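Local atomic coordinates of Exo-alpha-sialidase (Clostridium perfringens, PDB entry 2VO8), a protein that probably releases terminal sialic acids as a family 33 glycoside hydrolase and, through the cohesin module described here, probably takes part in high-affinity toxin complex formation. Residues E53-N58 / L101-S106; N17-V22 / E135-E140; L47-A52 / G113-L118. All blocks are in the same frame, centred on the assembly; numbering follows the deposited sequence.

Overall arrangement
The three contacts show how an all-β cohesin module is closed by nested strand pairings. From the N terminus the chain passes through 17-22, then 47-52 and 53-58; returning, it meets these in reverse order, at 101-106, 113-118 and 135-140. Contact 1, joining strands 55-62 and 95-103, closes the innermost loop; contact 3, joining 41-49 and 107-121, encloses it; contact 2, joining 19-21 and 126-139, encloses both, without any crossing. Contacts 1 and 3 are antiparallel, contact 2 is parallel. Contacts 1 and 2 lie about 10 Å apart between centres and touch through Pro103 and Ile138. Contact 3 is more central and reaches contact 1 through Tyr50 and Phe48.

Contact 1 of 3, residues E53-N58 / L101-S106; sequences EAFILN and LTPKIS
Ile56 and Thr102 form an antiparallel hydrogen-bonded pair, and the ladder between residues 53-58 and 101-106 is built round them. Ile56 N donates to Thr102 O over 2.9 Å, and Thr102 N returns the bond to Ile56 O at 3.1 Å. Beyond the regular pairing Lys104 N still reaches Ala54 O, at 2.7 Å. Thr102 O also receives the CA-H of Phe55, so two successive residues of the opposite strand share one acceptor.

Lys104 makes a polar side-chain contact. Its CG lies between the backbone N and the carbonyl carbon (chi1 62°), and the chain then runs straight as far as CE before a bend at chi4 (80°) swings NZ towards Glu53 O, which it meets in a hydrogen bond of 3.1 Å tilted out of the carbonyl plane. On the way its CD passes Ile56 CG1 at 3.9 Å, the two side chains crossing at about a right angle. Ile105 brings its CD1 methyl to the same carbonyl oxygen, which is thus approached by both an ammonium and a methyl group.

Apolar contacts occupy the face that carries Phe55, Leu57, Leu101 and Pro103. Leu101 CD2 touches both Phe55 CB, at 4.0 Å, and Leu57 CD1, at 4.1 Å, and so links two residues of the partner strand. Phe55 also approaches Pro103, its CD1 lying 3.9 Å from Pro103 CA.

This face is turned into the interior of the cohesin β-sandwich, where Phe55 rests on Val136 and Ile138 of strand 126-139 and on Leu112 of strand 107-121. Strand 95-103, already paired with 55-62, has strand 26-33 as its other neighbour, with Leu101 bonded through its backbone to Phe26.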
ATOM      1  N   GLU A  53       5.900 -10.350 -13.210  1.00 19.23           N
ATOM      2  CA  GLU A  53       6.490 -11.670 -13.586  1.00 18.75           C
ATOM      3  C   GLU A  53       6.753 -12.554 -12.360  1.00 19.39           C
ATOM      4  O   GLU A  53       6.699 -13.799 -12.433  1.00 19.98           O
ATOM      5  CB  GLU A  53       7.807 -11.498 -14.365  1.00 20.14           C
ATOM      6  CG  GLU A  53       7.664 -10.738 -15.652  1.00 20.72           C
ATOM      7  CD  GLU A  53       8.943 -10.743 -16.476  1.00 21.37           C
ATOM      8  OE1 GLU A  53      10.033 -10.851 -15.895  1.00 26.67           O
ATOM      9  OE2 GLU A  53       8.827 -10.641 -17.717  1.00 25.08           O
ATOM     10  N   ALA A  54       7.020 -11.921 -11.224  1.00 18.37           N
ATOM     11  CA  ALA A  54       7.435 -12.635 -10.036  1.00 17.78           C
ATOM     12  C   ALA A  54       6.320 -12.967  -9.041  1.00 17.28           C
ATOM     13  O   ALA A  54       6.503 -13.872  -8.235  1.00 16.31           O
ATOM     14  CB  ALA A  54       8.537 -11.904  -9.344  1.00 18.24           C
ATOM     15  N   PHE A  55       5.226 -12.206  -9.074  1.00 18.00           N
ATOM     16  CA  PHE A  55       4.083 -12.303  -8.164  1.00 17.67           C
ATOM     17  C   PHE A  55       2.755 -12.397  -8.880  1.00 17.35           C
ATOM     18  O   PHE A  55       2.572 -11.812  -9.890  1.00 16.12           O
ATOM     19  CB  PHE A  55       3.989 -11.123  -7.196  1.00 18.12           C
ATOM     20  CG  PHE A  55       5.243 -10.828  -6.460  1.00 15.57           C
ATOM     21  CD1 PHE A  55       5.493 -11.409  -5.282  1.00 16.34           C
ATOM     22  CD2 PHE A  55       6.166  -9.938  -6.963  1.00 20.86           C
ATOM     23  CE1 PHE A  55       6.604 -11.135  -4.612  1.00 17.53           C
ATOM     24  CE2 PHE A  55       7.263  -9.665  -6.304  1.00 18.08           C
ATOM     25  CZ  PHE A  55       7.505 -10.281  -5.132  1.00 18.02           C
ATOM     26  N   ILE A  56       1.848 -13.119  -8.242  1.00 18.59           N
ATOM     27  CA  ILE A  56       0.418 -13.136  -8.526  1.00 18.20           C
ATOM     28  C   ILE A  56      -0.333 -12.162  -7.530  1.00 17.83           C
ATOM     29  O   ILE A  56      -0.201 -12.389  -6.377  1.00 16.13           O
ATOM     30  CB  ILE A  56      -0.104 -14.613  -8.298  1.00 18.82           C
ATOM     31  CG1 ILE A  56       0.634 -15.612  -9.191  1.00 19.84           C
ATOM     32  CG2 ILE A  56      -1.534 -14.727  -8.450  1.00 18.64           C
ATOM     33  CD1 ILE A  56       0.651 -17.010  -8.694  1.00 18.72           C
ATOM     34  N   LEU A  57      -1.095 -11.163  -8.039  1.00 18.11           N
ATOM     35  CA  LEU A  57      -1.925 -10.352  -7.156  1.00 19.20           C
ATOM     36  C   LEU A  57      -3.212 -11.082  -6.786  1.00 20.52           C
ATOM     37  O   LEU A  57      -4.044 -11.366  -7.647  1.00 21.42           O
ATOM     38  CB  LEU A  57      -2.251  -9.009  -7.811  1.00 18.44           C
ATOM     39  CG  LEU A  57      -3.127  -8.053  -6.998  1.00 20.64           C
ATOM     40  CD1 LEU A  57      -2.411  -7.615  -5.730  1.00 20.69           C
ATOM     41  CD2 LEU A  57      -3.529  -6.849  -7.836  1.00 18.68           C
ATOM     42  N   ASN A  58      -3.368 -11.381  -5.501  1.00 20.35           N
ATOM     43  CA  ASN A  58      -4.502 -12.191  -5.029  1.00 21.36           C
ATOM     44  C   ASN A  58      -5.720 -11.395  -4.660  1.00 23.73           C
ATOM     45  O   ASN A  58      -6.788 -11.602  -5.241  1.00 25.06           O
ATOM     46  CB  ASN A  58      -4.123 -13.061  -3.841  1.00 20.59           C
ATOM     47  CG  ASN A  58      -3.039 -14.036  -4.171  1.00 20.86           C
ATOM     48  OD1 ASN A  58      -2.088 -14.247  -3.388  1.00 20.92           O
ATOM     49  ND2 ASN A  58      -3.156 -14.628  -5.355  1.00 21.45           N
ATOM     50  N   LEU A 101      -0.321 -11.289  -1.982  1.00 17.39           N
ATOM     51  CA  LEU A 101       0.479 -11.705  -3.152  1.00 16.91           C
ATOM     52  C   LEU A 101       1.020 -13.098  -2.943  1.00 15.96           C
ATOM     53  O   LEU A 101       1.273 -13.490  -1.855  1.00 14.37           O
ATOM     54  CB  LEU A 101       1.668 -10.750  -3.358  1.00 17.10           C
ATOM     55  CG  LEU A 101       1.236  -9.316  -3.696  1.00 18.98           C
ATOM     56  CD1 LEU A 101       1.972  -8.294  -2.789  1.00 19.85           C
ATOM     57  CD2 LEU A 101       1.398  -8.952  -5.118  1.00 19.21           C
ATOM     58  N   THR A 102       1.212 -13.856  -4.025  1.00 17.74           N
ATOM     59  CA  THR A 102       1.917 -15.149  -3.978  1.00 16.73           C
ATOM     60  C   THR A 102       3.072 -15.114  -4.992  1.00 16.04           C
ATOM     61  O   THR A 102       2.841 -14.841  -6.186  1.00 16.55           O
ATOM     62  CB  THR A 102       1.001 -16.327  -4.300  1.00 18.60           C
ATOM     63  OG1 THR A 102      -0.129 -16.337  -3.396  1.00 18.70           O
ATOM     64  CG2 THR A 102       1.773 -17.682  -4.251  1.00 16.60           C
ATOM     65  N   PRO A 103       4.298 -15.337  -4.521  1.00 16.33           N
ATOM     66  CA  PRO A 103       5.413 -15.342  -5.515  1.00 17.09           C
ATOM     67  C   PRO A 103       5.316 -16.548  -6.424  1.00 18.25           C
ATOM     68  O   PRO A 103       4.806 -17.576  -6.010  1.00 17.35           O
ATOM     69  CB  PRO A 103       6.684 -15.405  -4.655  1.00 17.62           C
ATOM     70  CG  PRO A 103       6.199 -15.156  -3.177  1.00 15.87           C
ATOM     71  CD  PRO A 103       4.775 -15.579  -3.152  1.00 16.72           C
ATOM     72  N   LYS A 104       5.743 -16.402  -7.678  1.00 19.42           N
ATOM     73  CA  LYS A 104       5.754 -17.594  -8.562  1.00 19.64           C
ATOM     74  C   LYS A 104       7.114 -17.867  -9.193  1.00 21.27           C
ATOM     75  O   LYS A 104       7.229 -18.820  -9.992  1.00 23.73           O
ATOM     76  CB  LYS A 104       4.670 -17.466  -9.614  1.00 19.53           C
ATOM     77  CG  LYS A 104       4.798 -16.297 -10.579  1.00 17.98           C
ATOM     78  CD  LYS A 104       3.646 -16.343 -11.520  1.00 19.29           C
ATOM     79  CE  LYS A 104       3.630 -15.282 -12.593  1.00 18.20           C
ATOM     80  NZ  LYS A 104       4.526 -15.563 -13.786  1.00 21.52           N
ATOM     81  N   ILE A 105       8.100 -17.033  -8.892  1.00 21.18           N
ATOM     82  CA  ILE A 105       9.503 -17.252  -9.275  1.00 22.91           C
ATOM     83  C   ILE A 105      10.443 -16.828  -8.177  1.00 23.14           C
ATOM     84  O   ILE A 105      10.284 -15.762  -7.605  1.00 22.78           O
ATOM     85  CB  ILE A 105       9.949 -16.406 -10.492  1.00 24.70           C
ATOM     86  CG1 ILE A 105       9.141 -16.770 -11.719  1.00 24.42           C
ATOM     87  CG2 ILE A 105      11.464 -16.601 -10.757  1.00 23.47           C
ATOM     88  CD1 ILE A 105       9.333 -15.762 -12.878  1.00 26.27           C
ATOM     89  N   SER A 106      11.485 -17.613  -7.940  1.00 22.26           N
ATOM     90  CA  SER A 106      12.522 -17.205  -6.991  1.00 22.95           C
ATOM     91  C   SER A 106      13.334 -16.006  -7.512  1.00 22.75           C
ATOM     92  O   SER A 106      13.556 -15.820  -8.752  1.00 23.47           O
ATOM     93  CB  SER A 106      13.441 -18.373  -6.662  1.00 23.17           C
ATOM     94  OG  SER A 106      14.249 -18.680  -7.788  1.00 22.79           O
TER

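Contact 2 of 3, residues N17-V22 / E135-E140; sequences NDEVQV and EVKINE
Val20 and Ile138 pack through Val20 CG2 and Ile138 CG1, 3.7 Å apart, at the middle of a parallel pairing between 17-22 and 135-140. The same Val20 methyl, set between its own backbone N and carbonyl carbon, also touches Val136 CG2 at 4.1 Å, so a single branch spans two side chains of the other strand. Further along, Val22 CG2 meets Ile138 CG2 at 3.8 Å, with the two side chains crossing at about a right angle. This is the close-packed side of the contact.

Between the two strands the backbone follows the staggered pattern of parallel pairing: Val20 gives its N-H to Lys137 O and takes that of Asn139, while Lys137 N reaches back to Asp18 O and Val22 N goes to Asn139 O, at 3.0 Å.

The other face, with Glu19, Gln21, Lys137 and Asn139, is looser and more exposed. Gln21 stretches out fully, its CG anti to the backbone N (chi1 -179°), and NE2 donates to Glu140 O at 2.9 Å. The Glu19 carboxylate approaches the Asn139 amide with their planes 69° apart, whereas its OE1 stays 5.9 Å from Lys137 NZ, too far for a salt bridge. Beyond the pairing, Asp18 forms a salt bridge with Lys134, and Glu140 a hydrogen bond with Ser106.

Short strand 19-21 thus adds to one edge of strand 126-139, whose other edge pairs with strand 107-121. The valine and isoleucine face lies against Pro103 of strand 95-103 and Phe55 of strand 55-62.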
ATOM      1  N   ASN A  17       7.331  -8.861   5.074  1.00 19.36           N
ATOM      2  CA  ASN A  17       8.407  -9.707   5.526  1.00 19.76           C
ATOM      3  C   ASN A  17       9.543  -9.579   4.496  1.00 20.09           C
ATOM      4  O   ASN A  17       9.296  -9.321   3.324  1.00 20.87           O
ATOM      5  CB  ASN A  17       7.984 -11.192   5.598  1.00 19.88           C
ATOM      6  CG  ASN A  17       6.971 -11.484   6.701  1.00 20.58           C
ATOM      7  OD1 ASN A  17       6.906 -10.792   7.734  1.00 15.37           O
ATOM      8  ND2 ASN A  17       6.198 -12.562   6.490  1.00 17.41           N
ATOM      9  N   ASP A  18      10.752  -9.663   5.021  1.00 21.85           N
ATOM     10  CA  ASP A  18      12.006  -9.624   4.269  1.00 22.86           C
ATOM     11  C   ASP A  18      12.099 -10.800   3.296  1.00 22.60           C
ATOM     12  O   ASP A  18      12.684 -10.677   2.214  1.00 21.62           O
ATOM     13  CB  ASP A  18      13.183  -9.750   5.259  1.00 24.38           C
ATOM     14  CG  ASP A  18      13.488  -8.465   5.984  1.00 27.71           C
ATOM     15  OD1 ASP A  18      12.814  -7.423   5.719  1.00 31.70           O
ATOM     16  OD2 ASP A  18      14.443  -8.488   6.806  1.00 27.38           O
ATOM     17  N   GLU A  19      11.578 -11.940   3.710  1.00 22.05           N
ATOM     18  CA  GLU A  19      11.631 -13.145   2.900  1.00 22.81           C
ATOM     19  C   GLU A  19      10.232 -13.677   2.701  1.00 21.42           C
ATOM     20  O   GLU A  19       9.435 -13.793   3.669  1.00 21.10           O
ATOM     21  CB  GLU A  19      12.542 -14.208   3.511  1.00 23.62           C
ATOM     22  CG  GLU A  19      14.031 -13.749   3.503  1.00 26.33           C
ATOM     23  CD  GLU A  19      15.012 -14.826   3.892  1.00 26.55           C
ATOM     24  OE1 GLU A  19      14.722 -16.031   3.732  1.00 26.39           O
ATOM     25  OE2 GLU A  19      16.118 -14.447   4.356  1.00 32.71           O
ATOM     26  N   VAL A  20       9.972 -13.987   1.431  1.00 20.44           N
ATOM     27  CA  VAL A  20       8.742 -14.639   0.982  1.00 19.68           C
ATOM     28  C   VAL A  20       9.133 -15.914   0.226  1.00 18.96           C
ATOM     29  O   VAL A  20      10.347 -16.183   0.046  1.00 18.23           O
ATOM     30  CB  VAL A  20       7.920 -13.661   0.159  1.00 19.82           C
ATOM     31  CG1 VAL A  20       7.607 -12.409   1.041  1.00 18.57           C
ATOM     32  CG2 VAL A  20       8.614 -13.265  -1.142  1.00 21.87           C
ATOM     33  N   GLN A  21       8.157 -16.717  -0.182  1.00 19.69           N
ATOM     34  CA  GLN A  21       8.500 -17.998  -0.823  1.00 20.00           C
ATOM     35  C   GLN A  21       7.546 -18.372  -1.960  1.00 19.76           C
ATOM     36  O   GLN A  21       6.336 -18.225  -1.826  1.00 19.81           O
ATOM     37  CB  GLN A  21       8.603 -19.094   0.229  1.00 21.34           C
ATOM     38  CG  GLN A  21       8.982 -20.480  -0.333  1.00 22.69           C
ATOM     39  CD  GLN A  21       9.057 -21.534   0.767  1.00 25.49           C
ATOM     40  OE1 GLN A  21       8.613 -21.284   1.860  1.00 32.69           O
ATOM     41  NE2 GLN A  21       9.604 -22.723   0.459  1.00 31.03           N
ATOM     42  N   VAL A  22       8.095 -18.859  -3.087  1.00 19.41           N
ATOM     43  CA  VAL A  22       7.265 -19.286  -4.230  1.00 19.58           C
ATOM     44  C   VAL A  22       6.147 -20.200  -3.722  1.00 19.55           C
ATOM     45  O   VAL A  22       6.413 -21.126  -2.917  1.00 21.73           O
ATOM     46  CB  VAL A  22       8.072 -20.058  -5.292  1.00 19.77           C
ATOM     47  CG1 VAL A  22       7.142 -20.649  -6.359  1.00 20.19           C
ATOM     48  CG2 VAL A  22       9.116 -19.175  -5.891  1.00 18.10           C
ATOM     49  N   GLU A 135      12.046  -4.070  -0.027  1.00 20.38           N
ATOM     50  CA  GLU A 135      12.661  -5.182  -0.777  1.00 19.86           C
ATOM     51  C   GLU A 135      12.333  -6.492  -0.102  1.00 19.00           C
ATOM     52  O   GLU A 135      12.359  -6.600   1.109  1.00 19.47           O
ATOM     53  CB  GLU A 135      14.187  -5.044  -0.893  1.00 20.99           C
ATOM     54  CG  GLU A 135      14.639  -3.723  -1.377  1.00 22.71           C
ATOM     55  CD  GLU A 135      16.155  -3.555  -1.330  1.00 21.96           C
ATOM     56  OE1 GLU A 135      16.811  -4.339  -0.625  1.00 28.37           O
ATOM     57  OE2 GLU A 135      16.629  -2.637  -2.013  1.00 26.51           O
ATOM     58  N   VAL A 136      12.060  -7.508  -0.919  1.00 18.63           N
ATOM     59  CA  VAL A 136      11.874  -8.860  -0.452  1.00 17.81           C
ATOM     60  C   VAL A 136      12.798  -9.819  -1.243  1.00 17.89           C
ATOM     61  O   VAL A 136      13.080  -9.583  -2.425  1.00 18.84           O
ATOM     62  CB  VAL A 136      10.428  -9.370  -0.609  1.00 17.66           C
ATOM     63  CG1 VAL A 136       9.379  -8.365   0.024  1.00 16.56           C
ATOM     64  CG2 VAL A 136      10.089  -9.581  -2.025  1.00 14.70           C
ATOM     65  N   LYS A 137      13.197 -10.889  -0.586  1.00 19.84           N
ATOM     66  CA  LYS A 137      13.867 -12.030  -1.254  1.00 20.76           C
ATOM     67  C   LYS A 137      12.836 -13.152  -1.414  1.00 21.89           C
ATOM     68  O   LYS A 137      12.158 -13.528  -0.444  1.00 23.27           O
ATOM     69  CB  LYS A 137      15.090 -12.478  -0.489  1.00 21.48           C
ATOM     70  CG  LYS A 137      15.731 -13.775  -1.002  1.00 21.30           C
ATOM     71  CD  LYS A 137      16.713 -14.318   0.014  1.00 23.96           C
ATOM     72  CE  LYS A 137      17.529 -15.534  -0.468  1.00 27.28           C
ATOM     73  NZ  LYS A 137      17.023 -16.082  -1.711  1.00 31.02           N
ATOM     74  N   ILE A 138      12.723 -13.688  -2.622  1.00 21.38           N
ATOM     75  CA  ILE A 138      11.749 -14.756  -2.885  1.00 21.14           C
ATOM     76  C   ILE A 138      12.554 -16.071  -2.886  1.00 22.05           C
ATOM     77  O   ILE A 138      13.335 -16.326  -3.817  1.00 21.09           O
ATOM     78  CB  ILE A 138      11.028 -14.631  -4.242  1.00 20.27           C
ATOM     79  CG1 ILE A 138      10.332 -13.273  -4.440  1.00 18.88           C
ATOM     80  CG2 ILE A 138      10.004 -15.796  -4.432  1.00 19.91           C
ATOM     81  CD1 ILE A 138       9.895 -13.069  -5.807  1.00 21.07           C
ATOM     82  N   ASN A 139      12.357 -16.866  -1.850  1.00 22.84           N
ATOM     83  CA  ASN A 139      12.900 -18.218  -1.781  1.00 24.92           C
ATOM     84  C   ASN A 139      12.217 -19.225  -2.701  1.00 25.65           C
ATOM     85  O   ASN A 139      11.053 -19.062  -3.085  1.00 23.84           O
ATOM     86  CB  ASN A 139      12.852 -18.727  -0.335  1.00 24.67           C
ATOM     87  CG  ASN A 139      13.710 -17.877   0.606  1.00 28.50           C
ATOM     88  OD1 ASN A 139      13.261 -17.395   1.664  1.00 30.93           O
ATOM     89  ND2 ASN A 139      14.940 -17.683   0.216  1.00 27.92           N
ATOM     90  N   GLU A 140      12.941 -20.307  -3.007  1.00 27.23           N
ATOM     91  CA  GLU A 140      12.368 -21.428  -3.743  1.00 29.56           C
ATOM     92  C   GLU A 140      11.288 -22.110  -2.930  1.00 30.77           C
ATOM     93  O   GLU A 140      11.419 -22.286  -1.720  1.00 31.69           O
ATOM     94  CB  GLU A 140      13.415 -22.531  -4.041  1.00 30.72           C
ATOM     95  CG  GLU A 140      14.759 -22.087  -4.571  1.00 33.39           C
ATOM     96  CD  GLU A 140      14.732 -21.429  -5.933  1.00 37.76           C
ATOM     97  OE1 GLU A 140      13.865 -21.773  -6.766  1.00 41.56           O
ATOM     98  OE2 GLU A 140      15.621 -20.573  -6.171  1.00 38.85           O
TER

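Contact 3 of 3, residues L47-A52 / G113-L118; sequences LFEYNA and GLTTAL
Phe48 and Leu114 are matched across the strands as an antiparallel non-hydrogen-bonded pair within the β-sandwich of the cohesin module, next to the corner that the chain of strand 107-121 turns at Thr115. The Phe48 ring is met at its edge, in plane, by Leu114 CD2, which lies 4.0 Å from Phe48 CD1; the two side chains slant across each other. Ile81 and Ile14, from strands 78-85 and 10-15, also pack on Phe48.

Glu49 and Gly113 hold the regular end of the pairing, with Glu49 N bonded to Gly113 O at 2.8 Å and Gly113 N to Glu49 O at 3.0 Å. At the irregular end Leu47 O accepts Thr115 N, while Leu47 N turns to Thr116 O in a bond whose donor stands above the carbonyl plane.

Leu47 and Glu49 project to the face away from Phe48, and Thr115 meets them both. Leu47 CB comes within 3.7 Å of Thr116 CB, while its CD2 branch lies 3.5 Å from Thr115 OG1. Glu49 crosses Thr115 at about a right angle, its carboxylate carried out on a chain extended beyond CG. Thr115 OG1 sits between its own backbone N and carbonyl carbon (chi1 54°), where it can serve as donor to that carboxylate, and Thr115 CG2 lies 3.2 Å from Glu49 OE2. The hydroxyl bond is short: Thr115 OG1 reaches Glu49 OE2 at 2.7 Å, arriving on the anti side of the oxygen and 24° out of the carboxylate plane.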
ATOM      1  N   LEU A  47      -0.350   4.307  -5.708  1.00 19.68           N
ATOM      2  CA  LEU A  47      -0.103   3.503  -6.877  1.00 20.64           C
ATOM      3  C   LEU A  47       0.949   2.513  -6.396  1.00 20.45           C
ATOM      4  O   LEU A  47       2.076   2.885  -6.038  1.00 19.29           O
ATOM      5  CB  LEU A  47       0.264   4.279  -8.146  1.00 20.63           C
ATOM      6  CG  LEU A  47       0.307   3.293  -9.346  1.00 21.39           C
ATOM      7  CD1 LEU A  47      -1.054   2.924  -9.910  1.00 23.29           C
ATOM      8  CD2 LEU A  47       1.281   3.750 -10.444  1.00 24.05           C
ATOM      9  N   PHE A  48       0.500   1.258  -6.311  1.00 19.54           N
ATOM     10  CA  PHE A  48       1.273   0.150  -5.751  1.00 19.77           C
ATOM     11  C   PHE A  48       1.947  -0.574  -6.908  1.00 19.27           C
ATOM     12  O   PHE A  48       1.286  -0.940  -7.857  1.00 19.13           O
ATOM     13  CB  PHE A  48       0.378  -0.834  -5.014  1.00 18.05           C
ATOM     14  CG  PHE A  48       1.110  -2.074  -4.530  1.00 18.42           C
ATOM     15  CD1 PHE A  48       1.859  -2.064  -3.365  1.00 18.10           C
ATOM     16  CD2 PHE A  48       1.057  -3.253  -5.262  1.00 18.91           C
ATOM     17  CE1 PHE A  48       2.522  -3.189  -2.925  1.00 18.12           C
ATOM     18  CE2 PHE A  48       1.687  -4.366  -4.815  1.00 16.46           C
ATOM     19  CZ  PHE A  48       2.411  -4.365  -3.667  1.00 18.80           C
ATOM     20  N   GLU A  49       3.257  -0.760  -6.832  1.00 19.80           N
ATOM     21  CA  GLU A  49       4.001  -1.359  -7.961  1.00 19.63           C
ATOM     22  C   GLU A  49       4.725  -2.601  -7.505  1.00 18.28           C
ATOM     23  O   GLU A  49       5.214  -2.705  -6.372  1.00 17.70           O
ATOM     24  CB  GLU A  49       4.937  -0.326  -8.597  1.00 20.38           C
ATOM     25  CG  GLU A  49       4.147   0.798  -9.261  1.00 22.49           C
ATOM     26  CD  GLU A  49       4.913   1.497 -10.342  1.00 21.87           C
ATOM     27  OE1 GLU A  49       5.677   0.817 -11.080  1.00 22.32           O
ATOM     28  OE2 GLU A  49       4.722   2.727 -10.496  1.00 23.00           O
ATOM     29  N   TYR A  50       4.735  -3.582  -8.406  1.00 18.47           N
ATOM     30  CA  TYR A  50       5.362  -4.855  -8.143  1.00 18.52           C
ATOM     31  C   TYR A  50       5.688  -5.529  -9.497  1.00 17.45           C
ATOM     32  O   TYR A  50       5.177  -5.126 -10.543  1.00 16.22           O
ATOM     33  CB  TYR A  50       4.426  -5.737  -7.343  1.00 18.59           C
ATOM     34  CG  TYR A  50       3.297  -6.334  -8.143  1.00 18.90           C
ATOM     35  CD1 TYR A  50       3.376  -7.646  -8.647  1.00 17.98           C
ATOM     36  CD2 TYR A  50       2.115  -5.609  -8.372  1.00 19.01           C
ATOM     37  CE1 TYR A  50       2.297  -8.207  -9.345  1.00 19.93           C
ATOM     38  CE2 TYR A  50       1.060  -6.152  -9.095  1.00 20.31           C
ATOM     39  CZ  TYR A  50       1.154  -7.464  -9.581  1.00 19.06           C
ATOM     40  OH  TYR A  50       0.102  -7.971 -10.333  1.00 18.57           O
ATOM     41  N   ASN A  51       6.542  -6.523  -9.419  1.00 18.53           N
ATOM     42  CA  ASN A  51       7.010  -7.197 -10.615  1.00 17.80           C
ATOM     43  C   ASN A  51       6.006  -8.296 -10.938  1.00 17.43           C
ATOM     44  O   ASN A  51       5.977  -9.318 -10.254  1.00 19.59           O
ATOM     45  CB  ASN A  51       8.426  -7.724 -10.409  1.00 17.91           C
ATOM     46  CG  ASN A  51       8.919  -8.591 -11.559  1.00 17.68           C
ATOM     47  OD1 ASN A  51       8.223  -8.764 -12.595  1.00 23.08           O
ATOM     48  ND2 ASN A  51      10.140  -9.103 -11.404  1.00 17.56           N
ATOM     49  N   ALA A  52       5.198  -8.034 -11.962  1.00 18.11           N
ATOM     50  CA  ALA A  52       4.086  -8.910 -12.367  1.00 17.93           C
ATOM     51  C   ALA A  52       4.613 -10.267 -12.880  1.00 18.40           C
ATOM     52  O   ALA A  52       3.860 -11.258 -12.934  1.00 20.00           O
ATOM     53  CB  ALA A  52       3.218  -8.219 -13.428  1.00 18.87           C
ATOM     54  N   GLY A 113       6.768  -1.289  -4.214  1.00 17.89           N
ATOM     55  CA  GLY A 113       6.854   0.176  -4.170  1.00 19.97           C
ATOM     56  C   GLY A 113       5.530   0.917  -4.138  1.00 20.29           C
ATOM     57  O   GLY A 113       4.523   0.459  -4.646  1.00 20.15           O
ATOM     58  N   LEU A 114       5.569   2.105  -3.559  1.00 20.25           N
ATOM     59  CA  LEU A 114       4.460   3.038  -3.651  1.00 21.38           C
ATOM     60  C   LEU A 114       4.989   4.234  -4.422  1.00 21.75           C
ATOM     61  O   LEU A 114       5.830   5.006  -3.884  1.00 22.77           O
ATOM     62  CB  LEU A 114       3.944   3.387  -2.239  1.00 21.28           C
ATOM     63  CG  LEU A 114       3.365   2.289  -1.328  1.00 20.66           C
ATOM     64  CD1 LEU A 114       3.049   2.715   0.166  1.00 20.54           C
ATOM     65  CD2 LEU A 114       2.044   1.653  -1.913  1.00 19.22           C
ATOM     66  N   THR A 115       4.554   4.383  -5.672  1.00 21.97           N
ATOM     67  CA  THR A 115       5.086   5.438  -6.539  1.00 22.37           C
ATOM     68  C   THR A 115       4.215   6.705  -6.566  1.00 22.71           C
ATOM     69  O   THR A 115       4.605   7.720  -7.140  1.00 22.99           O
ATOM     70  CB  THR A 115       5.308   4.919  -7.975  1.00 23.19           C
ATOM     71  OG1 THR A 115       4.093   4.331  -8.465  1.00 20.88           O
ATOM     72  CG2 THR A 115       6.398   3.882  -8.001  1.00 22.99           C
ATOM     73  N   THR A 116       3.023   6.573  -5.985  1.00 22.70           N
ATOM     74  CA  THR A 116       2.052   7.652  -5.715  1.00 22.31           C
ATOM     75  C   THR A 116       1.512   7.348  -4.323  1.00 21.28           C
ATOM     76  O   THR A 116       1.233   6.155  -3.956  1.00 20.21           O
ATOM     77  CB  THR A 116       0.936   7.687  -6.775  1.00 21.54           C
ATOM     78  OG1 THR A 116       1.475   8.048  -8.061  1.00 22.67           O
ATOM     79  CG2 THR A 116      -0.256   8.658  -6.402  1.00 23.16           C
ATOM     80  N   ALA A 117       1.409   8.404  -3.499  1.00 20.46           N
ATOM     81  CA  ALA A 117       0.880   8.278  -2.133  1.00 20.73           C
ATOM     82  C   ALA A 117       0.360   9.659  -1.737  1.00 20.75           C
ATOM     83  O   ALA A 117       1.123  10.612  -1.686  1.00 19.87           O
ATOM     84  CB  ALA A 117       1.925   7.804  -1.187  1.00 19.67           C
ATOM     85  N   LEU A 118      -0.951   9.746  -1.566  1.00 20.56           N
ATOM     86  CA  LEU A 118      -1.652  11.052  -1.406  1.00 22.04           C
ATOM     87  C   LEU A 118      -2.696  10.841  -0.332  1.00 22.67           C
ATOM     88  O   LEU A 118      -3.174   9.690  -0.162  1.00 21.52           O
ATOM     89  CB  LEU A 118      -2.389  11.437  -2.676  1.00 23.40           C
ATOM     90  CG  LEU A 118      -1.830  11.441  -4.093  1.00 25.82           C
ATOM     91  CD1 LEU A 118      -2.979  11.466  -5.047  1.00 27.37           C
ATOM     92  CD2 LEU A 118      -0.904  12.644  -4.319  1.00 28.68           C
TER